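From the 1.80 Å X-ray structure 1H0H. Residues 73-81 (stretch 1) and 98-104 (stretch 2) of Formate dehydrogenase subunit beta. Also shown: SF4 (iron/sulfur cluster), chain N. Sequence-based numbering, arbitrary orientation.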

# COMPACT_ATOMS: atom_id res chain seq x y z
N ARG B 73 -9.82 -34.16 9.68
CA ARG B 73 -10.26 -34.63 8.36
C ARG B 73 -11.73 -35.02 8.32
O ARG B 73 -12.23 -35.35 7.27
N HIS B 74 -12.38 -35.02 9.47
CA HIS B 74 -13.75 -35.48 9.60
C HIS B 74 -13.93 -36.82 8.91
O HIS B 74 -14.74 -36.99 7.99
N CYS B 75 -13.11 -37.76 9.37
CA CYS B 75 -13.11 -39.15 8.90
C CYS B 75 -14.51 -39.72 8.75
O CYS B 75 -15.37 -39.55 9.63
N ILE B 76 -14.74 -40.40 7.63
CA ILE B 76 -16.04 -40.98 7.38
C ILE B 76 -16.41 -41.99 8.47
O ILE B 76 -17.56 -42.07 8.92
N ALA B 77 -15.41 -42.75 8.90
CA ALA B 77 -15.57 -43.74 9.96
C ALA B 77 -14.53 -43.38 11.00
O ALA B 77 -13.46 -43.97 11.04
N PRO B 78 -14.86 -42.42 11.85
CA PRO B 78 -13.87 -41.81 12.76
C PRO B 78 -13.33 -42.70 13.87
O PRO B 78 -14.07 -43.09 14.76
N PRO B 79 -12.05 -43.02 13.80
CA PRO B 79 -11.43 -43.85 14.84
C PRO B 79 -11.36 -43.16 16.20
O PRO B 79 -11.38 -43.86 17.20
N CYS B 80 -11.28 -41.84 16.26
CA CYS B 80 -11.28 -41.17 17.55
C CYS B 80 -12.55 -41.50 18.30
O CYS B 80 -12.51 -41.90 19.47
N LYS B 81 -13.69 -41.35 17.62
CA LYS B 81 -14.98 -41.70 18.24
C LYS B 81 -15.12 -43.18 18.54
O LYS B 81 -15.68 -43.58 19.57
N THR B 98 -24.39 -33.72 8.59
CA THR B 98 -23.24 -33.06 8.02
C THR B 98 -22.02 -33.94 7.88
O THR B 98 -21.14 -33.67 7.08
N GLY B 99 -21.97 -35.00 8.67
CA GLY B 99 -20.77 -35.82 8.70
C GLY B 99 -19.78 -35.25 9.71
O GLY B 99 -18.68 -35.78 9.87
N CYS B 100 -20.17 -34.19 10.41
CA CYS B 100 -19.25 -33.59 11.37
C CYS B 100 -18.93 -34.53 12.52
O CYS B 100 -19.81 -35.18 13.06
N VAL B 101 -17.66 -34.56 12.89
CA VAL B 101 -17.18 -35.32 14.04
C VAL B 101 -16.96 -34.26 15.09
O VAL B 101 -16.06 -33.44 14.98
N LEU B 102 -17.81 -34.27 16.10
CA LEU B 102 -17.83 -33.19 17.06
C LEU B 102 -17.33 -33.58 18.44
O LEU B 102 -17.98 -34.35 19.15
N PHE B 103 -16.15 -33.08 18.82
CA PHE B 103 -15.69 -33.31 20.18
C PHE B 103 -16.50 -32.37 21.05
O PHE B 103 -16.58 -31.17 20.78
N THR B 104 -17.09 -32.91 22.10
CA THR B 104 -17.84 -32.09 23.03
C THR B 104 -17.07 -31.95 24.34
O THR B 104 -16.11 -32.67 24.59

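Stretch 1 binds an iron/sulfur cluster through two cysteines, and stretch 2 lies against it through one short strand. The contact is small, burying 296 Å² over both sides, and it centres on His74 and Val101.

Val101 has the largest share. Its CA-to-CB bond points toward stretch 1, and chi1 is t. In this conformation both methyls lie near SF4 S1, Val101 CG1 at 3.8 Å and Val101 CG2 at 3.9 Å. Val101 CG2 is also 3.9 Å from Pro78 CB and 3.9 Å from Cys75 O. Val101 CG1 lies 3.9 Å from Cys80 SG. Val101 touches both the loop and the cluster.

His74 has positive phi and psi, 49/56. Its CA-to-CB bond runs sideways, but chi1 in m (-68°) and chi2 of -86° bring the ring nearer to stretch 2. The ring edge meets the strand backbone there. Val101 N donates a hydrogen bond to His74 ND1 at 3.1 Å, and the angle of 172° is nearly straight. ND1 is therefore the acceptor. NE2 is hydrogen-bonded elsewhere in the structure, so both ring nitrogens are satisfied. His74 CE1 also lies 3.8 Å from Cys100 SG, an oblique sulfur-aromatic approach.

The CA-to-CB bond of Cys100 points away from stretch 1, but with chi1 t its SG still reaches that contact. Its backbone is held locally: Cys100 N donates to Thr98 OG1 at 3.1 Å, with Thr98 chi1 in p. Gly99 has phi/psi of 87/2, where a CB would be jammed against the carbonyl O of Thr98. That alone calls for glycine.

The two cysteines of stretch 1 serve the cluster. Cys75, chi1 m, binds through SG to SF4 FE3 at 2.3 Å. Cys80, chi1 p, places SG 2.4 Å from SF4 FE4. Its CA-to-CB bond points toward stretch 2, so the same sulfur also packs against that strand. Phe103 begins sideways, but chi1 of -88° and chi2 of 42° bring its ring end nearer. Cys80 SG sits at the ring edge, 3.9 Å from Phe103 CE1, while Cys80 CB is 4.2 Å from Phe103 CZ.

Pro78 occupies the N-cap position before the helix that starts at Pro79. Its CA-to-CB bond points toward stretch 2, and the ring pucker is C-gamma endo. Pro79 CD lies 3.5 Å from SF4 S2.

Water 1 lies between the two backbones, 2.6 Å from Cys75 O and 2.8 Å from Gly99 O, within hydrogen-bonding reach of both.

The CA-to-CB bond of Leu102 points away from stretch 1, as do those of Ile76 and Ala77 from stretch 2. Lys81 is extended through chi3, and its end leads away.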

# COMPACT_ATOMS: atom_id res chain seq x y z
CB ARG B 73 -9.47 -35.87 7.96
CG ARG B 73 -7.96 -35.67 8.01
CD ARG B 73 -7.39 -34.63 7.02
NE ARG B 73 -5.95 -34.82 6.92
CZ ARG B 73 -5.07 -34.32 7.78
NH1 ARG B 73 -5.48 -33.58 8.83
NH2 ARG B 73 -3.79 -34.56 7.60
CB HIS B 74 -14.73 -34.39 9.15
CG HIS B 74 -14.73 -33.22 10.07
ND1 HIS B 74 -15.51 -33.18 11.21
CD2 HIS B 74 -13.96 -32.11 10.10
CE1 HIS B 74 -15.26 -32.07 11.87
NE2 HIS B 74 -14.34 -31.38 11.20
CB CYS B 75 -12.31 -40.01 9.86
SG CYS B 75 -10.57 -39.59 9.92
CB ILE B 76 -16.04 -41.62 5.98
CG1 ILE B 76 -15.98 -40.49 4.93
CG2 ILE B 76 -17.27 -42.51 5.77
CD1 ILE B 76 -15.64 -40.98 3.56
CB ALA B 77 -15.30 -45.13 9.42
CB PRO B 78 -14.64 -40.61 13.35
CG PRO B 78 -16.08 -40.98 13.23
CD PRO B 78 -16.21 -41.81 11.98
CB PRO B 79 -10.02 -44.15 14.30
CG PRO B 79 -9.81 -43.26 13.16
CD PRO B 79 -11.10 -42.63 12.74
CB CYS B 80 -11.15 -39.66 17.38
SG CYS B 80 -12.41 -38.97 16.31
CB LYS B 81 -16.15 -41.30 17.36
CG LYS B 81 -17.52 -41.59 18.03
CD LYS B 81 -18.67 -41.02 17.20
CE LYS B 81 -20.00 -41.66 17.56
NZ LYS B 81 -20.30 -41.51 18.98
CB THR B 98 -22.84 -31.84 8.86
OG1 THR B 98 -22.64 -32.25 10.21
CG2 THR B 98 -23.98 -30.85 8.97
CB CYS B 100 -19.79 -32.27 11.95
SG CYS B 100 -18.76 -31.61 13.32
CB VAL B 101 -15.89 -36.09 13.70
CG1 VAL B 101 -15.32 -36.75 14.94
CG2 VAL B 101 -16.17 -37.13 12.59
CB LEU B 102 -19.25 -32.64 17.13
CG LEU B 102 -19.55 -31.52 18.12
CD1 LEU B 102 -18.70 -30.27 17.83
CD2 LEU B 102 -21.02 -31.18 18.03
CB PHE B 103 -14.22 -32.96 20.37
CG PHE B 103 -13.26 -34.08 20.08
CD1 PHE B 103 -13.44 -34.91 18.99
CD2 PHE B 103 -12.14 -34.26 20.87
CE1 PHE B 103 -12.53 -35.89 18.71
CE2 PHE B 103 -11.22 -35.25 20.60
CZ PHE B 103 -11.40 -36.06 19.52
CB THR B 104 -19.23 -32.73 23.30
OG1 THR B 104 -19.08 -33.92 24.11
CG2 THR B 104 -19.85 -33.27 22.05
FE1 SF4 N . -8.52 -37.61 13.80
FE2 SF4 N . -10.46 -35.78 13.07
FE3 SF4 N . -10.37 -38.40 11.90
FE4 SF4 N . -11.08 -38.10 14.56
S1 SF4 N . -12.30 -37.35 12.67
S2 SF4 N . -9.67 -39.60 13.80
S3 SF4 N . -9.72 -36.26 15.18
S4 SF4 N . -8.78 -36.64 11.69
O HOH W 1 -17.61 -38.30 9.10